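Local coordinates for protein amide synthase (Vibrio cholerae, PDB 1L5A) that probably forms amide bonds as a nonribosomal peptide synthetase condensation enzyme in the biosynthesis of vibriobactin, at residues E360-T365 and L376-D381; P254-P259 and M330-N335. All coordinates share one frame; numbering follows the deposited sequence.

Interaction 1. Residues E360-T365 and L376-D381; sequences EGINFT and LDITAD
F364 and I378 meet obliquely on the apolar face of two antiparallel strands, and the isoleucine addresses the rim of the ring. I378 CD1 lies near the plane of the phenyl group beside CD2 and CE2, while its CG2 comes to 3.8 Å from F364 CE2. A chi1 of -61° puts F364 CG anti to its carbonyl carbon, and with chi2 of 106° the CD2-CE2 edge faces I378. I362 continues this face: it runs beside I378 and points the same way, with CD1 4.1 Å from I378 CG2, and its CG1 is 4.3 Å from A380 CB. Helix 387-409 covers these side chains, and F397 on it packs edge-to-face with F364.

The other face carries N363, T365, D377 and T379. T365 and D377 cross with CG2 of the threonine 3.8 Å from OD2 of the aspartate, only a van der Waals approach, since CG2 is a methyl; D377 OD1 forms a salt bridge with R367 and a hydrogen bond with S212. T379 OG1 bonds to S210. Along the strand, N363 ND2 gives a weak hydrogen bond to T365 OG1 (2.7 Å).

Between the faces, N363 pairs with T379 and T365 with D377 through reciprocal N-H to O bonds, including N363 N to T379 O at 2.7 Å. A further bond, D381 N to G361 O (3.1 Å), extends the pairing at a glycine of positive phi. The whole is a beta hairpin of the two inner strands in a four-stranded mixed sheet of the condensation domain, one face polar, the other packed on a helix.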
loop_
_atom_site.group_PDB
_atom_site.type_symbol
_atom_site.label_atom_id
_atom_site.label_comp_id
_atom_site.label_asym_id
_atom_site.label_seq_id
_atom_site.Cartn_x
_atom_site.Cartn_y
_atom_site.Cartn_z
ATOM N N GLU A 360 -2.495 35.290 -8.963
ATOM C CA GLU A 360 -3.895 35.497 -8.633
ATOM C C GLU A 360 -3.981 35.602 -7.111
ATOM O O GLU A 360 -3.413 34.782 -6.401
ATOM C CB GLU A 360 -4.726 34.331 -9.160
ATOM C CG GLU A 360 -6.153 34.693 -9.531
ATOM C CD GLU A 360 -6.858 33.584 -10.318
ATOM O OE1 GLU A 360 -6.308 33.155 -11.363
ATOM O OE2 GLU A 360 -7.959 33.147 -9.893
ATOM N N GLY A 361 -4.668 36.623 -6.609
ATOM C CA GLY A 361 -4.772 36.799 -5.173
ATOM C C GLY A 361 -3.435 37.216 -4.586
ATOM O O GLY A 361 -2.664 37.922 -5.227
ATOM N N ILE A 362 -3.160 36.823 -3.350
ATOM C CA ILE A 362 -1.885 37.152 -2.750
ATOM C C ILE A 362 -1.123 35.834 -2.568
ATOM O O ILE A 362 -1.711 34.788 -2.290
ATOM C CB ILE A 362 -2.057 37.858 -1.406
ATOM C CG1 ILE A 362 -0.690 38.364 -0.922
ATOM C CG2 ILE A 362 -2.686 36.912 -0.402
ATOM C CD1 ILE A 362 -0.722 39.133 0.360
ATOM N N ASN A 363 0.190 35.894 -2.740
ATOM C CA ASN A 363 1.048 34.717 -2.665
ATOM C C ASN A 363 2.266 34.943 -1.748
ATOM O O ASN A 363 2.947 35.974 -1.836
ATOM C CB ASN A 363 1.510 34.402 -4.087
ATOM C CG ASN A 363 2.194 33.059 -4.213
ATOM O OD1 ASN A 363 1.597 32.092 -4.702
ATOM N ND2 ASN A 363 3.457 32.988 -3.789
ATOM N N PHE A 364 2.522 33.996 -0.850
ATOM C CA PHE A 364 3.677 34.088 0.030
ATOM C C PHE A 364 4.627 33.017 -0.463
ATOM O O PHE A 364 4.263 31.845 -0.543
ATOM C CB PHE A 364 3.289 33.834 1.492
ATOM C CG PHE A 364 2.298 34.822 2.016
ATOM C CD1 PHE A 364 0.968 34.460 2.208
ATOM C CD2 PHE A 364 2.671 36.144 2.221
ATOM C CE1 PHE A 364 0.015 35.405 2.588
ATOM C CE2 PHE A 364 1.727 37.096 2.602
ATOM C CZ PHE A 364 0.395 36.728 2.782
ATOM N N THR A 365 5.836 33.417 -0.822
ATOM C CA THR A 365 6.799 32.460 -1.320
ATOM C C THR A 365 8.110 32.472 -0.556
ATOM O O THR A 365 8.645 33.518 -0.201
ATOM C CB THR A 365 7.066 32.689 -2.799
ATOM O OG1 THR A 365 6.016 32.082 -3.559
ATOM C CG2 THR A 365 8.402 32.091 -3.203
ATOM N N LEU A 376 11.716 35.685 1.537
ATOM C CA LEU A 376 10.266 35.652 1.489
ATOM C C LEU A 376 9.824 36.648 0.440
ATOM O O LEU A 376 10.240 37.800 0.468
ATOM C CB LEU A 376 9.664 36.058 2.835
ATOM C CG LEU A 376 8.180 36.475 2.776
ATOM C CD1 LEU A 376 7.340 35.331 2.253
ATOM C CD2 LEU A 376 7.691 36.885 4.146
ATOM N N ASP A 377 8.997 36.202 -0.494
ATOM C CA ASP A 377 8.497 37.080 -1.535
ATOM C C ASP A 377 6.999 37.215 -1.360
ATOM O O ASP A 377 6.287 36.208 -1.365
ATOM C CB ASP A 377 8.767 36.504 -2.919
ATOM C CG ASP A 377 10.230 36.234 -3.166
ATOM O OD1 ASP A 377 11.074 37.032 -2.703
ATOM O OD2 ASP A 377 10.530 35.226 -3.845
ATOM N N ILE A 378 6.525 38.450 -1.200
ATOM C CA ILE A 378 5.096 38.702 -1.054
ATOM C C ILE A 378 4.613 39.290 -2.375
ATOM O O ILE A 378 4.874 40.444 -2.674
ATOM C CB ILE A 378 4.813 39.698 0.084
ATOM C CG1 ILE A 378 5.611 39.312 1.333
ATOM C CG2 ILE A 378 3.334 39.707 0.410
ATOM C CD1 ILE A 378 5.317 37.938 1.842
ATOM N N THR A 379 3.912 38.489 -3.164
ATOM C CA THR A 379 3.409 38.918 -4.463
ATOM C C THR A 379 1.882 38.937 -4.543
ATOM O O THR A 379 1.211 37.998 -4.111
ATOM C CB THR A 379 3.922 37.984 -5.549
ATOM O OG1 THR A 379 5.346 38.094 -5.613
ATOM C CG2 THR A 379 3.305 38.320 -6.894
ATOM N N ALA A 380 1.337 40.011 -5.107
ATOM C CA ALA A 380 -0.103 40.141 -5.247
ATOM C C ALA A 380 -0.461 40.594 -6.643
ATOM O O ALA A 380 0.308 41.295 -7.291
ATOM C CB ALA A 380 -0.643 41.138 -4.238
ATOM N N ASP A 381 -1.624 40.162 -7.108
ATOM C CA ASP A 381 -2.134 40.562 -8.406
ATOM C C ASP A 381 -3.177 41.628 -8.073
ATOM O O ASP A 381 -4.273 41.315 -7.606
ATOM C CB ASP A 381 -2.793 39.382 -9.112
ATOM C CG ASP A 381 -3.810 39.823 -10.147
ATOM O OD1 ASP A 381 -3.645 40.931 -10.708
ATOM O OD2 ASP A 381 -4.770 39.057 -10.403
#

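Interaction 2. Residues P254-P259 and M330-N335; sequences PWLWLP and MSPFIN
The W257 indole has M330 over one face and the carbonyl oxygen of P332 at its edge, near the ring plane. The contact is a beta bridge that connects the two-stranded sheet of 255-260 and 277-282 to the edge strand 333-337 of the four-stranded sheet in the condensation domain. A chi1 of -65° puts M330 CG over the indole, 3.4 Å from the centroid of the six-membered ring and only 15° off the normal, a CH-pi contact; the sulfur beyond it makes an oblique Met-aromatic contact, SD lying 4.6 Å from the same centroid. The F333 ring takes the carbonyl oxygen of W257 over one face, offset toward the rim, and has N335 CG at its edge.

These rings flank the single bridge between W257 and F333, whose strands run in the same general direction but diverge by 35°. Its bonds follow the parallel pattern, residue W257 giving and receiving: W257 N to P332 O (2.8 Å) and I334 N to W257 O (2.9 Å).

The side chains of L256 and I334 also cross, L256 CD2 standing 3.9 Å from I334 CG2, and helix 234-249 packs on both through C242. A cis peptide precedes P332, whose CD lies 3.4 Å from W255 O. Farther along, the two rings of P259 and F333 cross obliquely, with P259 CB 3.8 Å from F333 CZ.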
loop_
_atom_site.group_PDB
_atom_site.type_symbol
_atom_site.label_atom_id
_atom_site.label_comp_id
_atom_site.label_asym_id
_atom_site.label_seq_id
_atom_site.Cartn_x
_atom_site.Cartn_y
_atom_site.Cartn_z
ATOM N N PRO A 254 -10.169 31.962 6.428
ATOM C CA PRO A 254 -9.990 30.676 7.103
ATOM C C PRO A 254 -9.097 29.691 6.353
ATOM O O PRO A 254 -8.614 28.726 6.937
ATOM C CB PRO A 254 -11.425 30.166 7.251
ATOM C CG PRO A 254 -12.095 30.727 6.057
ATOM C CD PRO A 254 -11.555 32.130 5.961
ATOM N N TRP A 255 -8.861 29.933 5.071
ATOM C CA TRP A 255 -8.045 29.013 4.303
ATOM C C TRP A 255 -6.681 29.506 3.830
ATOM O O TRP A 255 -6.492 30.697 3.567
ATOM C CB TRP A 255 -8.834 28.547 3.101
ATOM C CG TRP A 255 -10.131 27.891 3.447
ATOM C CD1 TRP A 255 -11.375 28.458 3.434
ATOM C CD2 TRP A 255 -10.325 26.503 3.745
ATOM N NE1 TRP A 255 -12.333 27.501 3.686
ATOM C CE2 TRP A 255 -11.714 26.294 3.881
ATOM C CE3 TRP A 255 -9.455 25.414 3.905
ATOM C CZ2 TRP A 255 -12.255 25.037 4.163
ATOM C CZ3 TRP A 255 -9.990 24.168 4.186
ATOM C CH2 TRP A 255 -11.380 23.990 4.310
ATOM N N LEU A 256 -5.732 28.569 3.743
ATOM C CA LEU A 256 -4.380 28.832 3.237
ATOM C C LEU A 256 -4.200 27.777 2.159
ATOM O O LEU A 256 -4.303 26.599 2.455
ATOM C CB LEU A 256 -3.319 28.597 4.300
ATOM C CG LEU A 256 -2.077 29.500 4.281
ATOM C CD1 LEU A 256 -0.913 28.736 4.907
ATOM C CD2 LEU A 256 -1.724 29.953 2.871
ATOM N N TRP A 257 -3.939 28.176 0.916
ATOM C CA TRP A 257 -3.771 27.201 -0.147
ATOM C C TRP A 257 -2.324 26.798 -0.302
ATOM O O TRP A 257 -1.421 27.632 -0.179
ATOM C CB TRP A 257 -4.310 27.731 -1.467
ATOM C CG TRP A 257 -5.808 27.863 -1.505
ATOM C CD1 TRP A 257 -6.560 28.872 -0.973
ATOM C CD2 TRP A 257 -6.734 26.945 -2.103
ATOM N NE1 TRP A 257 -7.896 28.640 -1.205
ATOM C CE2 TRP A 257 -8.033 27.466 -1.894
ATOM C CE3 TRP A 257 -6.592 25.731 -2.794
ATOM C CZ2 TRP A 257 -9.186 26.820 -2.355
ATOM C CZ3 TRP A 257 -7.744 25.085 -3.258
ATOM C CH2 TRP A 257 -9.023 25.633 -3.035
ATOM N N LEU A 258 -2.129 25.505 -0.571
ATOM C CA LEU A 258 -0.817 24.876 -0.732
ATOM C C LEU A 258 -0.693 24.093 -2.014
ATOM O O LEU A 258 -1.692 23.659 -2.599
ATOM C CB LEU A 258 -0.573 23.826 0.344
ATOM C CG LEU A 258 -0.594 24.159 1.807
ATOM C CD1 LEU A 258 -0.522 22.870 2.582
ATOM C CD2 LEU A 258 0.583 25.058 2.123
ATOM N N PRO A 259 0.547 23.892 -2.464
ATOM C CA PRO A 259 0.699 23.110 -3.680
ATOM C C PRO A 259 1.260 21.762 -3.208
ATOM O O PRO A 259 2.311 21.728 -2.555
ATOM C CB PRO A 259 1.714 23.923 -4.493
ATOM C CG PRO A 259 2.634 24.418 -3.459
ATOM C CD PRO A 259 1.730 24.749 -2.244
ATOM N N MET A 330 -7.891 30.352 -5.238
ATOM C CA MET A 330 -6.856 29.792 -4.367
ATOM C C MET A 330 -5.963 30.836 -3.728
ATOM O O MET A 330 -4.781 30.924 -4.024
ATOM C CB MET A 330 -6.037 28.756 -5.133
ATOM C CG MET A 330 -6.901 27.556 -5.509
ATOM S SD MET A 330 -6.299 26.550 -6.867
ATOM C CE MET A 330 -7.856 25.824 -7.524
ATOM N N SER A 331 -6.539 31.618 -2.824
ATOM C CA SER A 331 -5.780 32.646 -2.131
ATOM C C SER A 331 -6.313 32.823 -0.720
ATOM O O SER A 331 -7.499 32.694 -0.486
ATOM C CB SER A 331 -5.882 33.971 -2.886
ATOM O OG SER A 331 -5.043 34.941 -2.289
ATOM N N PRO A 332 -5.439 33.106 0.244
ATOM C CA PRO A 332 -3.982 33.270 0.134
ATOM C C PRO A 332 -3.267 31.942 -0.194
ATOM O O PRO A 332 -3.742 30.862 0.136
ATOM C CB PRO A 332 -3.596 33.850 1.499
ATOM C CG PRO A 332 -4.609 33.275 2.411
ATOM C CD PRO A 332 -5.900 33.394 1.606
ATOM N N PHE A 333 -2.110 32.043 -0.830
ATOM C CA PHE A 333 -1.371 30.872 -1.281
ATOM C C PHE A 333 0.085 30.879 -0.812
ATOM O O PHE A 333 0.740 31.924 -0.827
ATOM C CB PHE A 333 -1.413 30.862 -2.811
ATOM C CG PHE A 333 -1.043 29.553 -3.432
ATOM C CD1 PHE A 333 -2.030 28.674 -3.859
ATOM C CD2 PHE A 333 0.294 29.197 -3.596
ATOM C CE1 PHE A 333 -1.685 27.448 -4.450
ATOM C CE2 PHE A 333 0.645 27.974 -4.182
ATOM C CZ PHE A 333 -0.349 27.100 -4.609
ATOM N N ILE A 334 0.594 29.722 -0.392
ATOM C CA ILE A 334 1.988 29.658 0.036
ATOM C C ILE A 334 2.785 28.661 -0.824
ATOM O O ILE A 334 2.290 27.617 -1.223
ATOM C CB ILE A 334 2.101 29.342 1.556
ATOM C CG1 ILE A 334 3.560 29.413 1.994
ATOM C CG2 ILE A 334 1.527 27.982 1.864
ATOM C CD1 ILE A 334 3.743 29.391 3.478
ATOM N N ASN A 335 4.015 29.027 -1.142
ATOM C CA ASN A 335 4.896 28.223 -1.992
ATOM C C ASN A 335 6.242 28.177 -1.325
ATOM O O ASN A 335 6.737 29.206 -0.845
ATOM C CB ASN A 335 5.112 28.909 -3.346
ATOM C CG ASN A 335 4.526 28.145 -4.505
ATOM O OD1 ASN A 335 4.862 26.987 -4.725
ATOM N ND2 ASN A 335 3.650 28.799 -5.267
#

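Overall arrangement
Strand 333-337 ties the two contacts together: it belongs to interaction 2 and is also the parallel neighbour of strand 362-368 in interaction 1. The seam is closed by a probable hydrogen bond from F364 N to F333 O (2.7 Å) and another from I362 N to S331 OG. Both contacts are partly buried, with centres about 10 Å apart. Interaction 1 is local, a hairpin within one sheet, with regular reciprocal backbone bonds and a sharp division into apolar and polar faces. Interaction 2 joins segments with 70 residues between them, from different sheets; its backbone bonding is limited to two bonds, and most of its side-chain contacts involve aromatic, methionine or proline groups.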